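Local coordinates for protein pyocin S8 (Pseudomonas aeruginosa, PDB 6W0V) that kills rival bacteria as a bacteriocin, its C-terminal H-N-H nuclease domain cutting DNA unless a cognate immunity protein is bound, at the interface of chains A and B. Sequence-based numbering; all coordinates share one arbitrary frame. Chains: chain A, Pyocin S8; chain B, Bacteriocin immunity protein.

Three adjoining patches join the nuclease domain of pyocin S8 to its cognate immunity protein. The C-alpha centres of contact 1 and contact 2 lie about 7 Å apart, as do those of contact 2 and contact 3, while contact 1 and contact 3 are about 8 Å apart. A:Asn70 and B:Phe51 belong to all three; A:Phe81 joins contact 1 to contact 2, A:Thr69 contact 1 to contact 3, and A:Arg67 contact 2 to contact 3. Helices 27-41 and 48-51 of the immunity protein thus meet helix 68-75 of the toxin and the loop that follows it as one binding surface.

Contact 1: the interface of chains A and B. Residues chain A 69-70, 73, 78-79, 81, 93; chain B 30-31, 34, 51.
B:Arg30 reaches from helix 27-41 of the immunity protein to the backbone of A:Ser79. Its CG is anti to the backbone N, and the chain runs straight before bending at chi3. CB and CD pass the methyl CD1 of A:Leu78, with CD at 3.8 Å from it, and NE lies 3.6 Å from A:Phe81 CE1. At the tip, the guanidinium has A:Phe81 CE1 over one face, the ring slanted at 55° to it, and A:Leu78 CB over the other. NH1 donates a hydrogen bond of 2.6 Å to A:Ser79 O, 160° at H and in the guanidinium plane, though tilted from the carbonyl plane. NH2 hydrogen-bonds with a water that also meets A:Asn70 O and A:Leu78 O. Arginine suits this slot because its flat faces can pack on hydrocarbon while its edge N-H groups bond oxygen.

The rings of A:Phe81 and B:Phe51 stack, centroids 4.2 Å and planes 27° apart; A:Lys93 CE covers the opposite face of A:Phe81. A:Asn70 steadies the backbone of A:Phe81, OD1 accepting from N and ND2 donating to O. A:Lys93 NZ makes a salt bridge of 2.8 Å with B:Asp31 OD1 on its syn lone pair. Arginine bond, stack and salt bridge hold the immunity protein on the DNase domain, probably keeping the toxin silent in the producing cell.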
ATOM      1  N   THR A  69      -1.912   0.926  -8.864  1.00 15.44           N
ATOM      2  CA  THR A  69      -2.546  -0.043  -7.934  1.00 15.29           C
ATOM      3  C   THR A  69      -2.503   0.549  -6.531  1.00 16.06           C
ATOM      4  O   THR A  69      -3.521   0.472  -5.857  1.00 15.27           O
ATOM      5  CB  THR A  69      -1.946  -1.444  -8.045  1.00 15.35           C
ATOM      6  OG1 THR A  69      -0.538  -1.357  -7.868  1.00 15.54           O
ATOM      7  CG2 THR A  69      -2.293  -2.075  -9.370  1.00 16.91           C
ATOM      8  N   ASN A  70      -1.385   1.148  -6.127  1.00 14.57           N
ATOM      9  CA  ASN A  70      -1.342   1.780  -4.783  1.00 13.64           C
ATOM     10  C   ASN A  70      -2.414   2.853  -4.717  1.00 13.18           C
ATOM     11  O   ASN A  70      -3.170   2.865  -3.735  1.00 15.09           O
ATOM     12  CB  ASN A  70       0.034   2.336  -4.445  1.00 15.14           C
ATOM     13  CG  ASN A  70       0.786   1.353  -3.584  1.00 13.49           C
ATOM     14  OD1 ASN A  70       0.167   0.475  -2.986  1.00 13.63           O
ATOM     15  ND2 ASN A  70       2.099   1.477  -3.534  1.00 15.28           N
ATOM     16  N   GLY A  73      -5.905   1.416  -4.582  1.00 14.07           N
ATOM     17  CA  GLY A  73      -6.165   0.874  -3.239  1.00 13.07           C
ATOM     18  C   GLY A  73      -6.435   2.002  -2.281  1.00 13.52           C
ATOM     19  O   GLY A  73      -7.373   1.890  -1.484  1.00 13.73           O
ATOM     20  N   LEU A  78      -7.318   1.670   1.283  1.00 13.49           N
ATOM     21  CA  LEU A  78      -6.366   0.580   1.562  1.00 12.78           C
ATOM     22  C   LEU A  78      -4.957   1.142   1.623  1.00 12.07           C
ATOM     23  O   LEU A  78      -4.587   1.975   0.783  1.00 12.47           O
ATOM     24  CB  LEU A  78      -6.453  -0.473   0.466  1.00 13.73           C
ATOM     25  CG  LEU A  78      -7.858  -0.976   0.191  1.00 14.63           C
ATOM     26  CD1 LEU A  78      -7.834  -1.965  -0.955  1.00 15.57           C
ATOM     27  CD2 LEU A  78      -8.467  -1.602   1.432  1.00 15.73           C
ATOM     28  N   SER A  79      -4.213   0.702   2.622  1.00 12.48           N
ATOM     29  CA  SER A  79      -2.819   1.122   2.845  1.00 13.17           C
ATOM     30  C   SER A  79      -2.028   0.738   1.616  1.00 12.49           C
ATOM     31  O   SER A  79      -2.117  -0.389   1.158  1.00 13.51           O
ATOM     32  CB  SER A  79      -2.255   0.494   4.051  1.00 13.79           C
ATOM     33  OG  SER A  79      -3.097   0.766   5.152  1.00 14.23           O
ATOM     34  N   PHE A  81       1.020  -0.529  -0.515  1.00 13.16           N
ATOM     35  CA  PHE A  81       2.191  -1.391  -0.337  1.00 13.59           C
ATOM     36  C   PHE A  81       3.431  -0.530  -0.393  1.00 13.13           C
ATOM     37  O   PHE A  81       3.503   0.408  -1.208  1.00 14.65           O
ATOM     38  CB  PHE A  81       2.247  -2.409  -1.460  1.00 13.65           C
ATOM     39  CG  PHE A  81       1.271  -3.526  -1.274  1.00 13.69           C
ATOM     40  CD1 PHE A  81      -0.061  -3.360  -1.592  1.00 14.04           C
ATOM     41  CD2 PHE A  81       1.685  -4.730  -0.733  1.00 15.29           C
ATOM     42  CE1 PHE A  81      -0.960  -4.394  -1.399  1.00 15.10           C
ATOM     43  CE2 PHE A  81       0.783  -5.760  -0.540  1.00 15.37           C
ATOM     44  CZ  PHE A  81      -0.539  -5.586  -0.867  1.00 14.83           C
ATOM     45  N   LYS A  93       2.578  -3.044   3.962  1.00 15.25           N
ATOM     46  CA  LYS A  93       1.865  -1.775   3.730  1.00 16.44           C
ATOM     47  C   LYS A  93       2.577  -0.678   4.497  1.00 14.67           C
ATOM     48  O   LYS A  93       3.140  -0.962   5.568  1.00 15.50           O
ATOM     49  CB  LYS A  93       0.449  -1.789   4.295  1.00 19.10           C
ATOM     50  CG  LYS A  93      -0.375  -3.010   3.977  1.00 19.31           C
ATOM     51  CD  LYS A  93      -0.499  -3.194   2.501  1.00 18.78           C
ATOM     52  CE  LYS A  93      -1.555  -4.222   2.175  1.00 19.99           C
ATOM     53  NZ  LYS A  93      -1.266  -5.519   2.829  1.00 20.03           N
TER
ATOM     54  N   ARG B  30      -7.860  -7.571  -0.731  1.00 13.46           N
ATOM     55  CA  ARG B  30      -6.906  -7.186  -1.787  1.00 13.27           C
ATOM     56  C   ARG B  30      -5.666  -8.052  -1.655  1.00 13.55           C
ATOM     57  O   ARG B  30      -5.131  -8.485  -2.673  1.00 14.34           O
ATOM     58  CB  ARG B  30      -6.513  -5.723  -1.705  1.00 12.94           C
ATOM     59  CG  ARG B  30      -5.515  -5.359  -2.786  1.00 12.97           C
ATOM     60  CD  ARG B  30      -5.075  -3.933  -2.743  1.00 13.52           C
ATOM     61  NE  ARG B  30      -4.475  -3.640  -1.465  1.00 13.00           N
ATOM     62  CZ  ARG B  30      -3.916  -2.497  -1.148  1.00 14.13           C
ATOM     63  NH1 ARG B  30      -3.432  -2.341   0.071  1.00 15.29           N
ATOM     64  NH2 ARG B  30      -3.846  -1.521  -2.031  1.00 15.59           N
ATOM     65  N   ASP B  31      -5.213  -8.318  -0.447  1.00 14.50           N
ATOM     66  CA  ASP B  31      -3.974  -9.093  -0.229  1.00 14.72           C
ATOM     67  C   ASP B  31      -4.116 -10.464  -0.867  1.00 15.03           C
ATOM     68  O   ASP B  31      -3.120 -10.971  -1.387  1.00 15.50           O
ATOM     69  CB  ASP B  31      -3.685  -9.273   1.253  1.00 15.58           C
ATOM     70  CG  ASP B  31      -2.917  -8.117   1.843  1.00 16.57           C
ATOM     71  OD1 ASP B  31      -2.557  -7.212   1.073  1.00 16.05           O
ATOM     72  OD2 ASP B  31      -2.688  -8.151   3.064  1.00 19.98           O
ATOM     73  N   VAL B  34      -3.308  -9.850  -4.425  1.00 13.89           N
ATOM     74  CA  VAL B  34      -1.890  -9.450  -4.577  1.00 13.35           C
ATOM     75  C   VAL B  34      -1.026 -10.689  -4.414  1.00 12.83           C
ATOM     76  O   VAL B  34      -0.163 -10.930  -5.247  1.00 14.43           O
ATOM     77  CB  VAL B  34      -1.489  -8.372  -3.564  1.00 13.27           C
ATOM     78  CG1 VAL B  34       0.023  -8.209  -3.513  1.00 13.92           C
ATOM     79  CG2 VAL B  34      -2.179  -7.057  -3.872  1.00 14.38           C
ATOM     80  N   PHE B  51       3.161  -2.826  -7.779  1.00 14.35           N
ATOM     81  CA  PHE B  51       2.947  -1.549  -7.063  1.00 14.60           C
ATOM     82  C   PHE B  51       4.034  -0.527  -7.354  1.00 14.57           C
ATOM     83  O   PHE B  51       3.790   0.648  -7.143  1.00 15.86           O
ATOM     84  CB  PHE B  51       2.831  -1.815  -5.570  1.00 14.37           C
ATOM     85  CG  PHE B  51       1.541  -2.506  -5.258  1.00 13.28           C
ATOM     86  CD1 PHE B  51       0.378  -1.773  -5.088  1.00 13.50           C
ATOM     87  CD2 PHE B  51       1.472  -3.883  -5.201  1.00 13.37           C
ATOM     88  CE1 PHE B  51      -0.824  -2.417  -4.860  1.00 13.79           C
ATOM     89  CE2 PHE B  51       0.272  -4.522  -4.950  1.00 13.68           C
ATOM     90  CZ  PHE B  51      -0.874  -3.786  -4.784  1.00 13.88           C
TER
HETATM   91  O   HOH W   1      -3.237   1.112  -1.565  1.00 14.04           O
HETATM   92  O   HOH W   2       1.135   1.223  -7.371  1.00 16.97           O
HETATM   93  O   HOH W   3       3.376   2.968  -5.763  1.00 17.78           O

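Contact 2: the interface of chains A and B. Residues chain A 67, 70, 81-83, 94; chain B 48, 51-52.
B:Tyr52 points its phenol at A:Phe81, and OH donates to the backbone O at 2.5 Å, in the carbonyl plane and on a lone pair. That oxygen also accepts a hydrogen bond from the side-chain amide nitrogen A:Asn70 ND2, so two donors, one from each protein, grip it. CG of B:Tyr52 is anti to the carbonyl carbon (chi1 -68°), which sends the ring toward A:Phe81 and A:Pro83. Tyrosine suits the place because its rigid ring carries a hydroxyl to a backbone carbonyl oxygen while offering a broad face to proline: A:Pro83 CG lies over it, 3.9 Å from the centroid, as a CH-pi contact. A:Tyr94 meets B:Tyr52 tip to tip, CE2 lying 3.4 Å from OH.

Farther out is B:Asp48, whose carboxylate OD1 lies 2.6 Å from a water oxygen that also meets A:Thr82 O. Another water, above the opposite face of the B:Tyr52 ring, ties B:Phe51 O to A:Asn70 ND2 and A:Arg67 N. A:Thr82 OG1 donates to A:Pro83 O from above the carbonyl plane, and the methyl CG2 of A:Thr82 sits over the centre of the A:Tyr94 ring, which probably helps brace the loop. The site joins the C-terminal end of helix 48-51 and the loop residue after it to the toxin loop at 81-83.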
ATOM      1  N   ARG A  67       1.926   4.715  -7.591  1.00 16.48           N
ATOM      2  CA  ARG A  67       1.555   4.180  -8.909  1.00 17.34           C
ATOM      3  C   ARG A  67       0.120   3.674  -8.817  1.00 16.51           C
ATOM      4  O   ARG A  67      -0.537   3.852  -7.796  1.00 16.82           O
ATOM      5  CB  ARG A  67       2.625   3.192  -9.373  1.00 19.38           C
ATOM      6  CG  ARG A  67       4.020   3.806  -9.428  1.00 21.93           C
ATOM      7  CD  ARG A  67       4.252   4.722 -10.616  1.00 25.31           C
ATOM      8  NE  ARG A  67       3.296   5.813 -10.728  1.00 25.71           N
ATOM      9  CZ  ARG A  67       3.366   6.974 -10.082  1.00 27.19           C
ATOM     10  NH1 ARG A  67       4.359   7.230  -9.245  1.00 27.77           N
ATOM     11  NH2 ARG A  67       2.427   7.883 -10.280  1.00 28.06           N
ATOM     12  N   ASN A  70      -1.385   1.148  -6.127  1.00 14.57           N
ATOM     13  CA  ASN A  70      -1.342   1.780  -4.783  1.00 13.64           C
ATOM     14  C   ASN A  70      -2.414   2.853  -4.717  1.00 13.18           C
ATOM     15  O   ASN A  70      -3.170   2.865  -3.735  1.00 15.09           O
ATOM     16  CB  ASN A  70       0.034   2.336  -4.445  1.00 15.14           C
ATOM     17  CG  ASN A  70       0.786   1.353  -3.584  1.00 13.49           C
ATOM     18  OD1 ASN A  70       0.167   0.475  -2.986  1.00 13.63           O
ATOM     19  ND2 ASN A  70       2.099   1.477  -3.534  1.00 15.28           N
ATOM     20  N   PHE A  81       1.020  -0.529  -0.515  1.00 13.16           N
ATOM     21  CA  PHE A  81       2.191  -1.391  -0.337  1.00 13.59           C
ATOM     22  C   PHE A  81       3.431  -0.530  -0.393  1.00 13.13           C
ATOM     23  O   PHE A  81       3.503   0.408  -1.208  1.00 14.65           O
ATOM     24  CB  PHE A  81       2.247  -2.409  -1.460  1.00 13.65           C
ATOM     25  CG  PHE A  81       1.271  -3.526  -1.274  1.00 13.69           C
ATOM     26  CD1 PHE A  81      -0.061  -3.360  -1.592  1.00 14.04           C
ATOM     27  CD2 PHE A  81       1.685  -4.730  -0.733  1.00 15.29           C
ATOM     28  CE1 PHE A  81      -0.960  -4.394  -1.399  1.00 15.10           C
ATOM     29  CE2 PHE A  81       0.783  -5.760  -0.540  1.00 15.37           C
ATOM     30  CZ  PHE A  81      -0.539  -5.586  -0.867  1.00 14.83           C
ATOM     31  N   THR A  82       4.397  -0.882   0.430  1.00 14.29           N
ATOM     32  CA  THR A  82       5.741  -0.296   0.349  1.00 15.51           C
ATOM     33  C   THR A  82       6.481  -1.062  -0.721  1.00 14.25           C
ATOM     34  O   THR A  82       6.087  -2.173  -1.085  1.00 13.84           O
ATOM     35  CB  THR A  82       6.504  -0.394   1.667  1.00 16.65           C
ATOM     36  OG1 THR A  82       6.876  -1.744   1.903  1.00 15.64           O
ATOM     37  CG2 THR A  82       5.680   0.086   2.833  1.00 16.29           C
ATOM     38  N   PRO A  83       7.607  -0.514  -1.196  1.00 15.82           N
ATOM     39  CA  PRO A  83       8.520  -1.318  -1.988  1.00 16.09           C
ATOM     40  C   PRO A  83       8.849  -2.560  -1.163  1.00 15.07           C
ATOM     41  O   PRO A  83       8.883  -2.519   0.058  1.00 16.18           O
ATOM     42  CB  PRO A  83       9.733  -0.418  -2.206  1.00 18.51           C
ATOM     43  CG  PRO A  83       9.166   0.973  -2.058  1.00 18.66           C
ATOM     44  CD  PRO A  83       8.088   0.859  -0.998  1.00 16.98           C
ATOM     45  N   TYR A  94       2.485   0.538   4.003  1.00 14.99           N
ATOM     46  CA  TYR A  94       2.836   1.718   4.812  1.00 14.51           C
ATOM     47  C   TYR A  94       2.027   1.651   6.093  1.00 15.93           C
ATOM     48  O   TYR A  94       0.817   1.444   6.043  1.00 15.93           O
ATOM     49  CB  TYR A  94       2.594   2.995   4.032  1.00 15.64           C
ATOM     50  CG  TYR A  94       3.709   3.232   3.066  1.00 16.17           C
ATOM     51  CD1 TYR A  94       4.946   3.647   3.516  1.00 16.18           C
ATOM     52  CD2 TYR A  94       3.552   2.944   1.724  1.00 16.08           C
ATOM     53  CE1 TYR A  94       5.995   3.846   2.643  1.00 16.84           C
ATOM     54  CE2 TYR A  94       4.587   3.145   0.836  1.00 16.73           C
ATOM     55  CZ  TYR A  94       5.809   3.592   1.298  1.00 17.51           C
ATOM     56  OH  TYR A  94       6.840   3.791   0.441  1.00 19.33           O
TER
ATOM     57  N   ASP B  48       6.571  -5.360  -5.933  1.00 14.26           N
ATOM     58  CA  ASP B  48       7.058  -4.174  -6.674  1.00 14.58           C
ATOM     59  C   ASP B  48       6.610  -4.283  -8.121  1.00 14.80           C
ATOM     60  O   ASP B  48       6.370  -3.263  -8.736  1.00 15.79           O
ATOM     61  CB  ASP B  48       8.573  -4.060  -6.654  1.00 15.98           C
ATOM     62  CG  ASP B  48       9.109  -3.638  -5.309  1.00 15.80           C
ATOM     63  OD1 ASP B  48       8.290  -3.503  -4.375  1.00 16.85           O
ATOM     64  OD2 ASP B  48      10.317  -3.458  -5.214  1.00 18.66           O
ATOM     65  N   PHE B  51       3.161  -2.826  -7.779  1.00 14.35           N
ATOM     66  CA  PHE B  51       2.947  -1.549  -7.063  1.00 14.60           C
ATOM     67  C   PHE B  51       4.034  -0.527  -7.354  1.00 14.57           C
ATOM     68  O   PHE B  51       3.790   0.648  -7.143  1.00 15.86           O
ATOM     69  CB  PHE B  51       2.831  -1.815  -5.570  1.00 14.37           C
ATOM     70  CG  PHE B  51       1.541  -2.506  -5.258  1.00 13.28           C
ATOM     71  CD1 PHE B  51       0.378  -1.773  -5.088  1.00 13.50           C
ATOM     72  CD2 PHE B  51       1.472  -3.883  -5.201  1.00 13.37           C
ATOM     73  CE1 PHE B  51      -0.824  -2.417  -4.860  1.00 13.79           C
ATOM     74  CE2 PHE B  51       0.272  -4.522  -4.950  1.00 13.68           C
ATOM     75  CZ  PHE B  51      -0.874  -3.786  -4.784  1.00 13.88           C
ATOM     76  N   TYR B  52       5.193  -0.966  -7.831  1.00 15.34           N
ATOM     77  CA  TYR B  52       6.341  -0.071  -8.093  1.00 15.83           C
ATOM     78  C   TYR B  52       6.875  -0.351  -9.479  1.00 16.80           C
ATOM     79  O   TYR B  52       8.047  -0.664  -9.636  1.00 19.23           O
ATOM     80  CB  TYR B  52       7.377  -0.221  -6.987  1.00 17.63           C
ATOM     81  CG  TYR B  52       6.823   0.331  -5.712  1.00 16.61           C
ATOM     82  CD1 TYR B  52       6.934   1.680  -5.447  1.00 16.69           C
ATOM     83  CD2 TYR B  52       6.074  -0.460  -4.865  1.00 15.62           C
ATOM     84  CE1 TYR B  52       6.375   2.231  -4.315  1.00 16.46           C
ATOM     85  CE2 TYR B  52       5.506   0.074  -3.727  1.00 14.12           C
ATOM     86  CZ  TYR B  52       5.657   1.419  -3.461  1.00 15.21           C
ATOM     87  OH  TYR B  52       5.114   1.952  -2.340  1.00 16.24           O
TER
HETATM   88  O   HOH W   4       5.825  -3.453  -3.495  1.00 15.58           O
HETATM   89  O   HOH W   5       1.135   1.223  -7.371  1.00 16.97           O
HETATM   90  O   HOH W   6       3.376   2.968  -5.763  1.00 17.78           O

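Contact 3: the interface of chains A and B. Residues chain A 67-70; chain B 19-20, 50-51, 53, 59.
B:Asp59 meets the start of helix 68-75 in the nuclease domain of pyocin S8, a member of the colicin/pyocin nuclease family. Among the direct polar contacts, A:Lys68 N donates to B:Asp59 OD2 at 2.8 Å, 150° at H, and OD2 accepts on its syn lone pair. The aspartate places CG anti to its backbone N (chi1 -172°), turning the carboxylate toward this N-terminal end, where the helix dipole would probably help hold its negative charge. A:Arg67 adds a longer salt bridge, NE to B:Asp59 OD2 at 3.9 Å, with guanidinium and carboxylate planes nearly perpendicular at 81°.

Water-mediated bonds form a chain along the seam. One water lies 2.6 Å from B:Asp59 OD1 and also meets B:Ile50 O, A:Thr69 N and A:Thr69 OG1. A second, bonded to the first, links A:Thr69 OG1 and A:Asn70 N with B:Phe51 O. Threonine fits here because its hydroxyl can join this water chain while its methyl faces hydrocarbon.

The apolar contacts centre on that methyl. A:Thr69 CG2, anti to the carbonyl carbon, sits over the middle of the B:Phe20 ring, 3.3 Å from its centroid, as a CH-pi contact. B:Leu19 CB and B:Ile50 CG2 each lie 3.7 Å from A:Thr69 CG2. Nearby, A:Arg67 CB and CG pack on the ring of B:Pro53, CB lying 3.7 Å from CD of the proline. The CB of A:Lys68 rests near B:Phe20 CD2 at 3.9 Å, and its extended chain runs on past the backbone oxygen of B:Asp59.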
ATOM      1  N   ARG A  67       1.926   4.715  -7.591  1.00 16.48           N
ATOM      2  CA  ARG A  67       1.555   4.180  -8.909  1.00 17.34           C
ATOM      3  C   ARG A  67       0.120   3.674  -8.817  1.00 16.51           C
ATOM      4  O   ARG A  67      -0.537   3.852  -7.796  1.00 16.82           O
ATOM      5  CB  ARG A  67       2.625   3.192  -9.373  1.00 19.38           C
ATOM      6  CG  ARG A  67       4.020   3.806  -9.428  1.00 21.93           C
ATOM      7  CD  ARG A  67       4.252   4.722 -10.616  1.00 25.31           C
ATOM      8  NE  ARG A  67       3.296   5.813 -10.728  1.00 25.71           N
ATOM      9  CZ  ARG A  67       3.366   6.974 -10.082  1.00 27.19           C
ATOM     10  NH1 ARG A  67       4.359   7.230  -9.245  1.00 27.77           N
ATOM     11  NH2 ARG A  67       2.427   7.883 -10.280  1.00 28.06           N
ATOM     12  N   LYS A  68      -0.403   3.134  -9.898  1.00 16.73           N
ATOM     13  CA  LYS A  68      -1.864   3.062 -10.098  1.00 17.05           C
ATOM     14  C   LYS A  68      -2.495   2.097  -9.100  1.00 15.78           C
ATOM     15  O   LYS A  68      -3.548   2.438  -8.583  1.00 16.60           O
ATOM     16  CB  LYS A  68      -2.164   2.685 -11.544  1.00 18.57           C
ATOM     17  CG  LYS A  68      -2.098   3.884 -12.464  1.00 23.08           C
ATOM     18  CD  LYS A  68      -2.285   3.557 -13.913  1.00 25.99           C
ATOM     19  CE  LYS A  68      -2.188   4.790 -14.784  1.00 32.02           C
ATOM     20  NZ  LYS A  68      -2.732   4.538 -16.135  1.00 34.67           N
ATOM     21  N   THR A  69      -1.912   0.926  -8.864  1.00 15.44           N
ATOM     22  CA  THR A  69      -2.546  -0.043  -7.934  1.00 15.29           C
ATOM     23  C   THR A  69      -2.503   0.549  -6.531  1.00 16.06           C
ATOM     24  O   THR A  69      -3.521   0.472  -5.857  1.00 15.27           O
ATOM     25  CB  THR A  69      -1.946  -1.444  -8.045  1.00 15.35           C
ATOM     26  OG1 THR A  69      -0.538  -1.357  -7.868  1.00 15.54           O
ATOM     27  CG2 THR A  69      -2.293  -2.075  -9.370  1.00 16.91           C
ATOM     28  N   ASN A  70      -1.385   1.148  -6.127  1.00 14.57           N
ATOM     29  CA  ASN A  70      -1.342   1.780  -4.783  1.00 13.64           C
ATOM     30  C   ASN A  70      -2.414   2.853  -4.717  1.00 13.18           C
ATOM     31  O   ASN A  70      -3.170   2.865  -3.735  1.00 15.09           O
ATOM     32  CB  ASN A  70       0.034   2.336  -4.445  1.00 15.14           C
ATOM     33  CG  ASN A  70       0.786   1.353  -3.584  1.00 13.49           C
ATOM     34  OD1 ASN A  70       0.167   0.475  -2.986  1.00 13.63           O
ATOM     35  ND2 ASN A  70       2.099   1.477  -3.534  1.00 15.28           N
TER
ATOM     36  N   LEU B  19      -6.508  -5.496  -9.318  1.00 18.14           N
ATOM     37  CA  LEU B  19      -5.731  -4.526  -8.507  1.00 18.98           C
ATOM     38  C   LEU B  19      -5.830  -3.127  -9.110  1.00 17.93           C
ATOM     39  O   LEU B  19      -5.795  -2.163  -8.348  1.00 19.84           O
ATOM     40  CB  LEU B  19      -4.287  -4.993  -8.382  1.00 17.36           C
ATOM     41  CG  LEU B  19      -4.118  -6.343  -7.697  1.00 16.57           C
ATOM     42  CD1 LEU B  19      -2.657  -6.723  -7.621  1.00 16.32           C
ATOM     43  CD2 LEU B  19      -4.742  -6.325  -6.306  1.00 17.27           C
ATOM     44  N   PHE B  20      -5.936  -3.002 -10.428  1.00 18.84           N
ATOM     45  CA  PHE B  20      -6.027  -1.678 -11.087  1.00 20.32           C
ATOM     46  C   PHE B  20      -7.468  -1.187 -11.087  1.00 22.00           C
ATOM     47  O   PHE B  20      -7.662   0.032 -11.037  1.00 23.05           O
ATOM     48  CB  PHE B  20      -5.509  -1.756 -12.517  1.00 20.21           C
ATOM     49  CG  PHE B  20      -4.023  -1.961 -12.587  1.00 19.08           C
ATOM     50  CD1 PHE B  20      -3.477  -3.227 -12.442  1.00 16.73           C
ATOM     51  CD2 PHE B  20      -3.172  -0.888 -12.785  1.00 19.19           C
ATOM     52  CE1 PHE B  20      -2.109  -3.411 -12.492  1.00 16.98           C
ATOM     53  CE2 PHE B  20      -1.803  -1.081 -12.844  1.00 18.34           C
ATOM     54  CZ  PHE B  20      -1.276  -2.339 -12.706  1.00 18.34           C
ATOM     55  N   ILE B  50       3.937  -5.111  -9.296  1.00 14.37           N
ATOM     56  CA  ILE B  50       2.576  -4.531  -9.407  1.00 14.59           C
ATOM     57  C   ILE B  50       2.628  -3.071  -8.972  1.00 13.79           C
ATOM     58  O   ILE B  50       2.121  -2.212  -9.688  1.00 15.05           O
ATOM     59  CB  ILE B  50       1.594  -5.311  -8.522  1.00 14.44           C
ATOM     60  CG1 ILE B  50       1.564  -6.795  -8.896  1.00 15.15           C
ATOM     61  CG2 ILE B  50       0.221  -4.673  -8.591  1.00 15.78           C
ATOM     62  CD1 ILE B  50       0.955  -7.668  -7.833  1.00 15.79           C
ATOM     63  N   PHE B  51       3.161  -2.826  -7.779  1.00 14.35           N
ATOM     64  CA  PHE B  51       2.947  -1.549  -7.063  1.00 14.60           C
ATOM     65  C   PHE B  51       4.034  -0.527  -7.354  1.00 14.57           C
ATOM     66  O   PHE B  51       3.790   0.648  -7.143  1.00 15.86           O
ATOM     67  CB  PHE B  51       2.831  -1.815  -5.570  1.00 14.37           C
ATOM     68  CG  PHE B  51       1.541  -2.506  -5.258  1.00 13.28           C
ATOM     69  CD1 PHE B  51       0.378  -1.773  -5.088  1.00 13.50           C
ATOM     70  CD2 PHE B  51       1.472  -3.883  -5.201  1.00 13.37           C
ATOM     71  CE1 PHE B  51      -0.824  -2.417  -4.860  1.00 13.79           C
ATOM     72  CE2 PHE B  51       0.272  -4.522  -4.950  1.00 13.68           C
ATOM     73  CZ  PHE B  51      -0.874  -3.786  -4.784  1.00 13.88           C
ATOM     74  N   PRO B  53       6.044  -0.160 -10.517  1.00 17.79           N
ATOM     75  CA  PRO B  53       6.564  -0.190 -11.878  1.00 19.06           C
ATOM     76  C   PRO B  53       7.637   0.905 -11.947  1.00 22.24           C
ATOM     77  O   PRO B  53       7.415   1.972 -11.391  1.00 22.61           O
ATOM     78  CB  PRO B  53       5.332   0.110 -12.739  1.00 19.65           C
ATOM     79  CG  PRO B  53       4.419   0.887 -11.811  1.00 18.52           C
ATOM     80  CD  PRO B  53       4.633   0.246 -10.457  1.00 17.91           C
ATOM     81  N   ASP B  59       2.655   0.843 -16.161  1.00 20.07           N
ATOM     82  CA  ASP B  59       1.860   0.710 -14.931  1.00 19.75           C
ATOM     83  C   ASP B  59       0.457   0.261 -15.338  1.00 19.29           C
ATOM     84  O   ASP B  59      -0.420   1.113 -15.457  1.00 21.25           O
ATOM     85  CB  ASP B  59       1.894   2.034 -14.190  1.00 18.59           C
ATOM     86  CG  ASP B  59       1.270   1.900 -12.830  1.00 18.33           C
ATOM     87  OD1 ASP B  59       1.001   0.749 -12.437  1.00 17.50           O
ATOM     88  OD2 ASP B  59       1.068   2.932 -12.221  1.00 20.34           O
TER
HETATM   89  O   HOH W   7       0.681   0.147  -9.890  1.00 15.18           O
HETATM   90  O   HOH W   8       1.135   1.223  -7.371  1.00 16.97           O
HETATM   91  O   HOH W   9       3.376   2.968  -5.763  1.00 17.78           O